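Local coordinates for protein Dot/Icm T4SS effector (Legionella pneumophila, PDB 6VVE) that acts as a Legionella effector kinase, associated with the Dot/Icm secretion system, that is activated by host inositol hexakisphosphate and binds ADP, at residues G11-L14 and T15-Y18; I28-N32 and N33-A37; K136-E139 and N140-F143. All coordinates share one frame; numbering follows the deposited sequence.

Interaction 1 of 3, residues G11-L14 and T15-Y18; sequences GTDL and TPHY. With IHP (inositol hexakisphosphate), chain B.
Asp13 and Thr15 meet where strand 12-13 gives way to the short 3-10 segment 15-17. OD1 of Asp13 accepts two bonds from one residue: Thr15 N at 2.8 Å (160° at the hydrogen), almost along the C-O axis, and Thr15 OG1 at 2.6 Å on the syn side of the carboxylate. The first closes an Asx turn. Leu14 O then takes His17 N at 2.9 Å, with the donor above the carbonyl plane.

His17 can be followed outward from this turn. Its CB lies 3.4 Å from Leu14 O, and a chi1 of -63° sets CG anti to the carbonyl carbon, which carries the ring toward the inositol hexakisphosphate. ND1 gives its hydrogen to O25 of the P5 phosphate at 2.7 Å and 166°, with the oxygen near the ring plane. CE1 beyond it is 3.5 Å from IHP O44, on the P4 phosphate. Tyr18 OH donates to O45, a second oxygen of P5, at 2.6 Å.

P5 is thus held by an imidazole N-H and a phenol hydroxyl from adjacent residues. Its negative charge would probably favour a protonated His17 ring, and the two bonds to Asp13 OD1 probably help hold the turn.

Interaction 2 of 3, residues I28-N32 and N33-A37; sequences IYRYN and NEVYA. With IHP (inositol hexakisphosphate), chain B.
Ile28 and Val35 form the apolar centre of the beta hairpin made by strands 26-30 and 34-41, the middle pair of a four-stranded antiparallel sheet. Ile28 CG2 lies 3.7 Å from Val35 CG1, and Ile28 CD1 reaches along the same face to Ala37 CB, also at 3.7 Å. The other branch of Val35 turns to the ligand, with CG2 3.6 Å from IHP O46. Met51 and Trp52 of strand 44-53 adjoin this side of the hairpin.

The backbones beneath are paired: Tyr36 N donates to Tyr29 O at 2.7 Å and Tyr29 N to Tyr36 O at 3.0 Å, so these two residues are the hydrogen-bonded pair, flanked by the non-hydrogen-bonded pairs Ile28-Ala37 and Arg30-Val35. Their side chains lie on the sheet face opposite Ile28 and Val35, where Ile8 of helix 5-8 packs on them. Nearer the turn, Tyr31 CB is 4.0 Å from Tyr36 CE1, and that same ring carbon lies at the edge of the Tyr31 ring, in its plane. A water joins Tyr36 OH to Tyr31 O.

At the polar end, Tyr31 N bonds Glu34 O at 2.8 Å, whereas the return bond from Glu34 N to Tyr31 O is weak. Between them Asn32 and Asn33 both have positive phi, consistent with the tight two-residue reversal, and Asn32 ND2 sits over a face of Tyr31, offset toward the rim.

On the ligand side, Arg30 leaves the strand extended and then bends at chi3 (36°). This places O36 of the P6 phosphate at the guanidinium edge, near its plane, where NH1 donates to IHP O36 at 2.9 Å and 154°.

Interaction 3 of 3, residues K136-E139 and N140-F143; sequences KNEE and NVYF. With IHP (inositol hexakisphosphate), chain B.
A type I beta turn from Asn137 to Asn140 carries the chain from strand 132-134 back into strand 142-146, in the five-stranded sheet that also holds strand 91-96. Asn140 N closes it on Asn137 O at 3.0 Å, approaching 64° out of the carbonyl plane. The side chain of Asn137 adds a second bond to the turn: OD1 accepts Glu139 N at 2.8 Å, an Asx turn. The amide planes of Asn137 and Asn140 stand 78° apart, and Val141 CG2 packs against the turn's carbonyls, 3.4 Å from Glu138 O.

At the start of the segment, Lys136 has CG between its backbone N and carbonyl carbon (chi1 65°), then runs fully extended to the inositol hexakisphosphate. Its NZ donates to O43 at 2.7 Å, O35 at 2.8 Å and O44 at 2.9 Å, oxygens of the P3, P5 and P4 phosphates. Tyr142 comes in across the lysine, its OH 3.7 Å from Lys136 CE. A water 2.5 Å from that OH lies within hydrogen-bonding distance of Lys136 NZ, O35 and O43, not all of which it need bond at once.

One ammonium therefore bridges three neighbouring phosphates, probably offsetting part of their negative charge; the phosphates in turn would be expected to keep the lysine protonated.

All three interactions reach one inositol hexakisphosphate, from different elements of the fold. Interactions 1 and 2, with centres 9 Å apart, belong to one sheet: strands 12-13 and 26-30 are neighbours, and Leu14 N lies 2.7 Å from Ile28 O, a probable hydrogen bond. Interaction 3 lies in the loop leading into strand 142-146 of the other sheet. It meets interaction 1, 14 Å away between centres, through His17 CD2 and Lys136 CB at 3.6 Å, and both grip P5. Interactions 2 and 3 do not touch; their nearest atoms are about 8 Å apart, and the ligand spans them. The Tyr142 side chain, in the inositol phosphate pocket, is about 12 Å from ADP, consistent with two distinct sites and activation at a distance.

Interaction 1 of 3, residues G11-L14 and T15-Y18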
loop_
_atom_site.group_PDB
_atom_site.type_symbol
_atom_site.label_atom_id
_atom_site.label_comp_id
_atom_site.label_asym_id
_atom_site.label_seq_id
_atom_site.Cartn_x
_atom_site.Cartn_y
_atom_site.Cartn_z
ATOM N N GLY A 11 14.040 24.534 3.808
ATOM C CA GLY A 11 12.847 24.943 3.095
ATOM C C GLY A 11 11.795 25.522 4.012
ATOM O O GLY A 11 12.118 25.991 5.106
ATOM N N THR A 12 10.536 25.490 3.584
ATOM C CA THR A 12 9.431 26.048 4.356
ATOM C C THR A 12 8.851 24.958 5.252
ATOM O O THR A 12 8.435 23.896 4.767
ATOM C CB THR A 12 8.348 26.617 3.438
ATOM O OG1 THR A 12 8.941 27.513 2.491
ATOM C CG2 THR A 12 7.300 27.363 4.248
ATOM N N ASP A 13 8.794 25.230 6.551
ATOM C CA ASP A 13 8.308 24.262 7.531
ATOM C C ASP A 13 6.784 24.256 7.516
ATOM O O ASP A 13 6.149 25.232 7.930
ATOM C CB ASP A 13 8.849 24.607 8.916
ATOM C CG ASP A 13 8.543 23.550 9.950
ATOM O OD1 ASP A 13 7.627 22.725 9.722
ATOM O OD2 ASP A 13 9.210 23.553 11.009
ATOM N N LEU A 14 6.198 23.151 7.050
ATOM C CA LEU A 14 4.753 22.978 7.019
ATOM C C LEU A 14 4.246 22.083 8.148
ATOM O O LEU A 14 3.056 21.737 8.172
ATOM C CB LEU A 14 4.319 22.386 5.673
ATOM C CG LEU A 14 4.894 23.012 4.403
ATOM C CD1 LEU A 14 4.355 22.280 3.179
ATOM C CD2 LEU A 14 4.587 24.494 4.314
ATOM N N THR A 15 5.120 21.695 9.072
ATOM C CA THR A 15 4.751 20.705 10.077
ATOM C C THR A 15 3.467 21.045 10.824
ATOM O O THR A 15 2.641 20.136 11.014
ATOM C CB THR A 15 5.918 20.522 11.068
ATOM O OG1 THR A 15 7.135 20.257 10.350
ATOM C CG2 THR A 15 5.644 19.380 12.025
ATOM N N PRO A 16 3.227 22.285 11.258
ATOM C CA PRO A 16 1.996 22.564 12.019
ATOM C C PRO A 16 0.719 22.258 11.249
ATOM O O PRO A 16 -0.339 22.094 11.870
ATOM C CB PRO A 16 2.104 24.065 12.340
ATOM C CG PRO A 16 3.563 24.372 12.250
ATOM C CD PRO A 16 4.100 23.467 11.160
ATOM N N HIS A 17 0.780 22.180 9.927
ATOM C CA HIS A 17 -0.386 21.874 9.116
ATOM C C HIS A 17 -0.640 20.379 8.974
ATOM O O HIS A 17 -1.579 19.996 8.260
ATOM C CB HIS A 17 -0.232 22.486 7.721
ATOM C CG HIS A 17 -0.166 23.976 7.717
ATOM N ND1 HIS A 17 0.194 24.701 6.602
ATOM C CD2 HIS A 17 -0.410 24.883 8.693
ATOM C CE1 HIS A 17 0.160 25.990 6.890
ATOM N NE2 HIS A 17 -0.203 26.127 8.152
ATOM N N TYR A 18 0.166 19.529 9.624
ATOM C CA TYR A 18 0.060 18.091 9.410
ATOM C C TYR A 18 0.306 17.278 10.678
ATOM O O TYR A 18 -0.332 16.239 10.889
ATOM C CB TYR A 18 1.045 17.657 8.309
ATOM C CG TYR A 18 0.686 18.178 6.936
ATOM C CD1 TYR A 18 -0.389 17.644 6.235
ATOM C CD2 TYR A 18 1.407 19.207 6.348
ATOM C CE1 TYR A 18 -0.732 18.123 4.972
ATOM C CE2 TYR A 18 1.079 19.691 5.094
ATOM C CZ TYR A 18 0.008 19.139 4.408
ATOM O OH TYR A 18 -0.337 19.628 3.164
HETATM C C1 IHP B . -0.725 24.866 -1.989
HETATM C C2 IHP B . -1.096 26.357 -1.909
HETATM C C3 IHP B . -1.697 26.710 -0.547
HETATM C C4 IHP B . -0.737 26.327 0.588
HETATM C C5 IHP B . -0.472 24.809 0.560
HETATM C C6 IHP B . 0.086 24.358 -0.788
HETATM O O11 IHP B . 0.065 24.657 -3.145
HETATM P P1 IHP B . -0.591 23.865 -4.415
HETATM O O21 IHP B . 0.401 22.860 -4.945
HETATM O O31 IHP B . -1.865 23.174 -3.989
HETATM O O41 IHP B . -0.921 24.875 -5.512
HETATM O O12 IHP B . -2.037 26.616 -2.922
HETATM P P2 IHP B . -1.760 27.872 -3.959
HETATM O O22 IHP B . -0.374 28.420 -3.740
HETATM O O32 IHP B . -1.884 27.372 -5.371
HETATM O O42 IHP B . -2.779 28.951 -3.698
HETATM O O13 IHP B . -2.877 25.975 -0.391
HETATM P P3 IHP B . -4.233 26.695 0.190
HETATM O O23 IHP B . -4.055 28.204 0.197
HETATM O O33 IHP B . -5.403 26.317 -0.711
HETATM O O43 IHP B . -4.519 26.211 1.595
HETATM O O14 IHP B . -1.295 26.678 1.816
HETATM P P4 IHP B . -0.346 27.530 2.861
HETATM O O24 IHP B . 0.041 28.850 2.249
HETATM O O34 IHP B . 0.922 26.735 3.130
HETATM O O44 IHP B . -1.093 27.768 4.150
HETATM O O15 IHP B . 0.454 24.488 1.553
HETATM P P5 IHP B . -0.041 23.606 2.842
HETATM O O25 IHP B . 0.738 24.034 4.069
HETATM O O35 IHP B . -1.510 23.817 3.091
HETATM O O45 IHP B . 0.214 22.142 2.555
HETATM O O16 IHP B . 0.075 22.946 -0.833
HETATM P P6 IHP B . 1.505 22.127 -0.812
HETATM O O26 IHP B . 1.529 21.111 -1.934
HETATM O O36 IHP B . 2.653 23.092 -0.981
HETATM O O46 IHP B . 1.630 21.425 0.525
#

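Interaction 2 of 3, residues I28-N32 and N33-A37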
loop_
_atom_site.group_PDB
_atom_site.type_symbol
_atom_site.label_atom_id
_atom_site.label_comp_id
_atom_site.label_asym_id
_atom_site.label_seq_id
_atom_site.Cartn_x
_atom_site.Cartn_y
_atom_site.Cartn_z
ATOM N N ILE A 28 7.754 18.389 8.278
ATOM C CA ILE A 28 7.311 18.494 6.893
ATOM C C ILE A 28 7.871 19.785 6.312
ATOM O O ILE A 28 7.691 20.866 6.896
ATOM C CB ILE A 28 5.777 18.475 6.780
ATOM C CG1 ILE A 28 5.198 17.240 7.469
ATOM C CG2 ILE A 28 5.361 18.528 5.318
ATOM C CD1 ILE A 28 5.643 15.928 6.873
ATOM N N TYR A 29 8.548 19.675 5.164
ATOM C CA TYR A 29 9.171 20.818 4.517
ATOM C C TYR A 29 8.788 20.857 3.045
ATOM O O TYR A 29 8.730 19.814 2.381
ATOM C CB TYR A 29 10.703 20.774 4.622
ATOM C CG TYR A 29 11.244 20.789 6.029
ATOM C CD1 TYR A 29 11.315 21.975 6.750
ATOM C CD2 TYR A 29 11.701 19.624 6.634
ATOM C CE1 TYR A 29 11.826 21.998 8.040
ATOM C CE2 TYR A 29 12.210 19.637 7.916
ATOM C CZ TYR A 29 12.269 20.827 8.615
ATOM O OH TYR A 29 12.767 20.834 9.896
ATOM N N ARG A 30 8.544 22.066 2.541
ATOM C CA ARG A 30 8.426 22.319 1.111
ATOM C C ARG A 30 9.759 22.868 0.619
ATOM O O ARG A 30 10.206 23.926 1.079
ATOM C CB ARG A 30 7.291 23.295 0.809
ATOM C CG ARG A 30 6.960 23.395 -0.682
ATOM C CD ARG A 30 5.799 24.364 -0.964
ATOM N NE ARG A 30 5.815 25.524 -0.081
ATOM C CZ ARG A 30 4.851 25.831 0.786
ATOM N NH1 ARG A 30 3.764 25.087 0.884
ATOM N NH2 ARG A 30 4.975 26.906 1.546
ATOM N N TYR A 31 10.395 22.151 -0.305
ATOM C CA TYR A 31 11.697 22.542 -0.833
ATOM C C TYR A 31 11.700 22.357 -2.341
ATOM O O TYR A 31 11.579 21.233 -2.832
ATOM C CB TYR A 31 12.822 21.722 -0.182
ATOM C CG TYR A 31 14.159 21.846 -0.883
ATOM C CD1 TYR A 31 14.915 23.008 -0.782
ATOM C CD2 TYR A 31 14.667 20.800 -1.641
ATOM C CE1 TYR A 31 16.137 23.125 -1.419
ATOM C CE2 TYR A 31 15.888 20.906 -2.280
ATOM C CZ TYR A 31 16.619 22.071 -2.165
ATOM O OH TYR A 31 17.833 22.180 -2.800
ATOM N N ASN A 32 11.849 23.458 -3.067
ATOM C CA ASN A 32 11.887 23.449 -4.529
ATOM C C ASN A 32 10.706 22.669 -5.105
ATOM O O ASN A 32 10.863 21.674 -5.812
ATOM C CB ASN A 32 13.218 22.884 -5.035
ATOM C CG ASN A 32 14.376 23.842 -4.823
ATOM O OD1 ASN A 32 14.180 25.053 -4.679
ATOM N ND2 ASN A 32 15.594 23.308 -4.808
ATOM N N ASN A 33 9.507 23.150 -4.782
ATOM C CA ASN A 33 8.265 22.612 -5.333
ATOM C C ASN A 33 8.100 21.127 -5.033
ATOM O O ASN A 33 7.545 20.380 -5.842
ATOM C CB ASN A 33 8.181 22.847 -6.846
ATOM C CG ASN A 33 8.286 24.315 -7.215
ATOM O OD1 ASN A 33 7.352 25.086 -6.997
ATOM N ND2 ASN A 33 9.423 24.705 -7.775
ATOM N N GLU A 34 8.581 20.688 -3.873
ATOM C CA GLU A 34 8.440 19.305 -3.438
ATOM C C GLU A 34 8.235 19.296 -1.931
ATOM O O GLU A 34 8.983 19.947 -1.198
ATOM C CB GLU A 34 9.672 18.469 -3.806
ATOM C CG GLU A 34 9.999 18.442 -5.295
ATOM C CD GLU A 34 8.932 17.735 -6.112
ATOM O OE1 GLU A 34 8.063 17.060 -5.507
ATOM O OE2 GLU A 34 8.964 17.861 -7.359
ATOM N N VAL A 35 7.229 18.562 -1.472
ATOM C CA VAL A 35 6.920 18.444 -0.050
ATOM C C VAL A 35 7.525 17.144 0.464
ATOM O O VAL A 35 7.191 16.057 -0.028
ATOM C CB VAL A 35 5.405 18.486 0.197
ATOM C CG1 VAL A 35 5.086 18.131 1.641
ATOM C CG2 VAL A 35 4.851 19.862 -0.147
ATOM N N TYR A 36 8.418 17.261 1.441
ATOM C CA TYR A 36 9.136 16.138 2.015
ATOM C C TYR A 36 8.730 15.926 3.470
ATOM O O TYR A 36 8.298 16.855 4.167
ATOM C CB TYR A 36 10.653 16.355 1.971
ATOM C CG TYR A 36 11.245 16.565 0.600
ATOM C CD1 TYR A 36 11.289 17.830 0.026
ATOM C CD2 TYR A 36 11.788 15.503 -0.112
ATOM C CE1 TYR A 36 11.833 18.023 -1.218
ATOM C CE2 TYR A 36 12.338 15.692 -1.365
ATOM C CZ TYR A 36 12.357 16.947 -1.913
ATOM O OH TYR A 36 12.906 17.145 -3.160
ATOM N N ALA A 37 8.893 14.685 3.928
ATOM C CA ALA A 37 8.838 14.347 5.347
ATOM C C ALA A 37 10.238 13.952 5.794
ATOM O O ALA A 37 10.864 13.080 5.180
ATOM C CB ALA A 37 7.845 13.215 5.605
HETATM C C1 IHP B . -0.725 24.866 -1.989
HETATM C C2 IHP B . -1.096 26.357 -1.909
HETATM C C3 IHP B . -1.697 26.710 -0.547
HETATM C C4 IHP B . -0.737 26.327 0.588
HETATM C C5 IHP B . -0.472 24.809 0.560
HETATM C C6 IHP B . 0.086 24.358 -0.788
HETATM O O11 IHP B . 0.065 24.657 -3.145
HETATM P P1 IHP B . -0.591 23.865 -4.415
HETATM O O21 IHP B . 0.401 22.860 -4.945
HETATM O O31 IHP B . -1.865 23.174 -3.989
HETATM O O41 IHP B . -0.921 24.875 -5.512
HETATM O O12 IHP B . -2.037 26.616 -2.922
HETATM P P2 IHP B . -1.760 27.872 -3.959
HETATM O O22 IHP B . -0.374 28.420 -3.740
HETATM O O32 IHP B . -1.884 27.372 -5.371
HETATM O O42 IHP B . -2.779 28.951 -3.698
HETATM O O13 IHP B . -2.877 25.975 -0.391
HETATM P P3 IHP B . -4.233 26.695 0.190
HETATM O O23 IHP B . -4.055 28.204 0.197
HETATM O O33 IHP B . -5.403 26.317 -0.711
HETATM O O43 IHP B . -4.519 26.211 1.595
HETATM O O14 IHP B . -1.295 26.678 1.816
HETATM P P4 IHP B . -0.346 27.530 2.861
HETATM O O24 IHP B . 0.041 28.850 2.249
HETATM O O34 IHP B . 0.922 26.735 3.130
HETATM O O44 IHP B . -1.093 27.768 4.150
HETATM O O15 IHP B . 0.454 24.488 1.553
HETATM P P5 IHP B . -0.041 23.606 2.842
HETATM O O25 IHP B . 0.738 24.034 4.069
HETATM O O35 IHP B . -1.510 23.817 3.091
HETATM O O45 IHP B . 0.214 22.142 2.555
HETATM O O16 IHP B . 0.075 22.946 -0.833
HETATM P P6 IHP B . 1.505 22.127 -0.812
HETATM O O26 IHP B . 1.529 21.111 -1.934
HETATM O O36 IHP B . 2.653 23.092 -0.981
HETATM O O46 IHP B . 1.630 21.425 0.525
HETATM O O HOH W 1 13.229 19.381 -4.614
#

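Interaction 3 of 3, residues K136-E139 and N140-F143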
loop_
_atom_site.group_PDB
_atom_site.type_symbol
_atom_site.label_atom_id
_atom_site.label_comp_id
_atom_site.label_asym_id
_atom_site.label_seq_id
_atom_site.Cartn_x
_atom_site.Cartn_y
_atom_site.Cartn_z
ATOM N N LYS A 136 -4.842 22.081 9.231
ATOM C CA LYS A 136 -4.705 23.455 9.713
ATOM C C LYS A 136 -6.074 24.060 10.017
ATOM O O LYS A 136 -6.184 24.972 10.838
ATOM C CB LYS A 136 -3.940 24.309 8.704
ATOM C CG LYS A 136 -4.619 24.522 7.359
ATOM C CD LYS A 136 -3.601 25.024 6.340
ATOM C CE LYS A 136 -4.250 25.323 4.994
ATOM N NZ LYS A 136 -3.255 25.802 3.989
ATOM N N ASN A 137 -7.130 23.565 9.368
ATOM C CA ASN A 137 -8.515 23.839 9.754
ATOM C C ASN A 137 -9.130 22.506 10.176
ATOM O O ASN A 137 -9.340 21.623 9.335
ATOM C CB ASN A 137 -9.308 24.471 8.609
ATOM C CG ASN A 137 -10.732 24.839 9.015
ATOM O OD1 ASN A 137 -11.321 24.221 9.906
ATOM N ND2 ASN A 137 -11.293 25.849 8.355
ATOM N N GLU A 138 -9.412 22.356 11.474
ATOM C CA GLU A 138 -9.940 21.095 11.987
ATOM C C GLU A 138 -11.304 20.757 11.398
ATOM O O GLU A 138 -11.706 19.589 11.420
ATOM C CB GLU A 138 -10.007 21.152 13.519
ATOM C CG GLU A 138 -10.888 20.091 14.175
ATOM C CD GLU A 138 -10.489 18.670 13.821
ATOM O OE1 GLU A 138 -9.423 18.479 13.194
ATOM O OE2 GLU A 138 -11.251 17.737 14.161
ATOM N N GLU A 139 -12.020 21.740 10.865
ATOM C CA GLU A 139 -13.318 21.505 10.246
ATOM C C GLU A 139 -13.245 21.424 8.727
ATOM O O GLU A 139 -14.279 21.201 8.080
ATOM C CB GLU A 139 -14.310 22.599 10.658
ATOM C CG GLU A 139 -14.915 22.402 12.041
ATOM C CD GLU A 139 -13.898 22.541 13.158
ATOM O OE1 GLU A 139 -13.141 23.538 13.160
ATOM O OE2 GLU A 139 -13.849 21.646 14.030
ATOM N N ASN A 140 -12.060 21.595 8.143
ATOM C CA ASN A 140 -11.865 21.507 6.700
ATOM C C ASN A 140 -10.641 20.629 6.420
ATOM O O ASN A 140 -9.627 21.072 5.886
ATOM C CB ASN A 140 -11.703 22.894 6.082
ATOM C CG ASN A 140 -11.740 22.865 4.564
ATOM O OD1 ASN A 140 -12.506 22.111 3.967
ATOM N ND2 ASN A 140 -10.909 23.683 3.936
ATOM N N VAL A 141 -10.749 19.364 6.788
ATOM C CA VAL A 141 -9.649 18.414 6.695
ATOM C C VAL A 141 -9.706 17.725 5.342
ATOM O O VAL A 141 -10.787 17.436 4.821
ATOM C CB VAL A 141 -9.717 17.396 7.850
ATOM C CG1 VAL A 141 -8.585 16.384 7.742
ATOM C CG2 VAL A 141 -9.676 18.117 9.192
ATOM N N TYR A 142 -8.535 17.456 4.770
ATOM C CA TYR A 142 -8.454 16.829 3.459
ATOM C C TYR A 142 -7.099 16.163 3.311
ATOM O O TYR A 142 -6.139 16.511 4.003
ATOM C CB TYR A 142 -8.677 17.849 2.335
ATOM C CG TYR A 142 -7.911 19.133 2.512
ATOM C CD1 TYR A 142 -6.580 19.232 2.122
ATOM C CD2 TYR A 142 -8.518 20.253 3.058
ATOM C CE1 TYR A 142 -5.876 20.412 2.279
ATOM C CE2 TYR A 142 -7.820 21.440 3.214
ATOM C CZ TYR A 142 -6.503 21.513 2.825
ATOM O OH TYR A 142 -5.807 22.694 2.976
ATOM N N PHE A 143 -7.036 15.206 2.384
ATOM C CA PHE A 143 -5.891 14.317 2.218
ATOM C C PHE A 143 -5.188 14.661 0.912
ATOM O O PHE A 143 -5.736 14.427 -0.169
ATOM C CB PHE A 143 -6.350 12.857 2.236
ATOM C CG PHE A 143 -5.232 11.856 2.306
ATOM C CD1 PHE A 143 -4.578 11.611 3.505
ATOM C CD2 PHE A 143 -4.848 11.145 1.181
ATOM C CE1 PHE A 143 -3.549 10.687 3.572
ATOM C CE2 PHE A 143 -3.825 10.222 1.244
ATOM C CZ PHE A 143 -3.172 9.993 2.437
HETATM C C1 IHP B . -0.725 24.866 -1.989
HETATM C C2 IHP B . -1.096 26.357 -1.909
HETATM C C3 IHP B . -1.697 26.710 -0.547
HETATM C C4 IHP B . -0.737 26.327 0.588
HETATM C C5 IHP B . -0.472 24.809 0.560
HETATM C C6 IHP B . 0.086 24.358 -0.788
HETATM O O11 IHP B . 0.065 24.657 -3.145
HETATM P P1 IHP B . -0.591 23.865 -4.415
HETATM O O21 IHP B . 0.401 22.860 -4.945
HETATM O O31 IHP B . -1.865 23.174 -3.989
HETATM O O41 IHP B . -0.921 24.875 -5.512
HETATM O O12 IHP B . -2.037 26.616 -2.922
HETATM P P2 IHP B . -1.760 27.872 -3.959
HETATM O O22 IHP B . -0.374 28.420 -3.740
HETATM O O32 IHP B . -1.884 27.372 -5.371
HETATM O O42 IHP B . -2.779 28.951 -3.698
HETATM O O13 IHP B . -2.877 25.975 -0.391
HETATM P P3 IHP B . -4.233 26.695 0.190
HETATM O O23 IHP B . -4.055 28.204 0.197
HETATM O O33 IHP B . -5.403 26.317 -0.711
HETATM O O43 IHP B . -4.519 26.211 1.595
HETATM O O14 IHP B . -1.295 26.678 1.816
HETATM P P4 IHP B . -0.346 27.530 2.861
HETATM O O24 IHP B . 0.041 28.850 2.249
HETATM O O34 IHP B . 0.922 26.735 3.130
HETATM O O44 IHP B . -1.093 27.768 4.150
HETATM O O15 IHP B . 0.454 24.488 1.553
HETATM P P5 IHP B . -0.041 23.606 2.842
HETATM O O25 IHP B . 0.738 24.034 4.069
HETATM O O35 IHP B . -1.510 23.817 3.091
HETATM O O45 IHP B . 0.214 22.142 2.555
HETATM O O16 IHP B . 0.075 22.946 -0.833
HETATM P P6 IHP B . 1.505 22.127 -0.812
HETATM O O26 IHP B . 1.529 21.111 -1.934
HETATM O O36 IHP B . 2.653 23.092 -0.981
HETATM O O46 IHP B . 1.630 21.425 0.525
HETATM O O HOH W 2 -3.743 23.502 1.854
HETATM O O HOH W 3 -7.214 22.110 6.665
HETATM O O HOH W 4 -13.461 18.197 7.496
#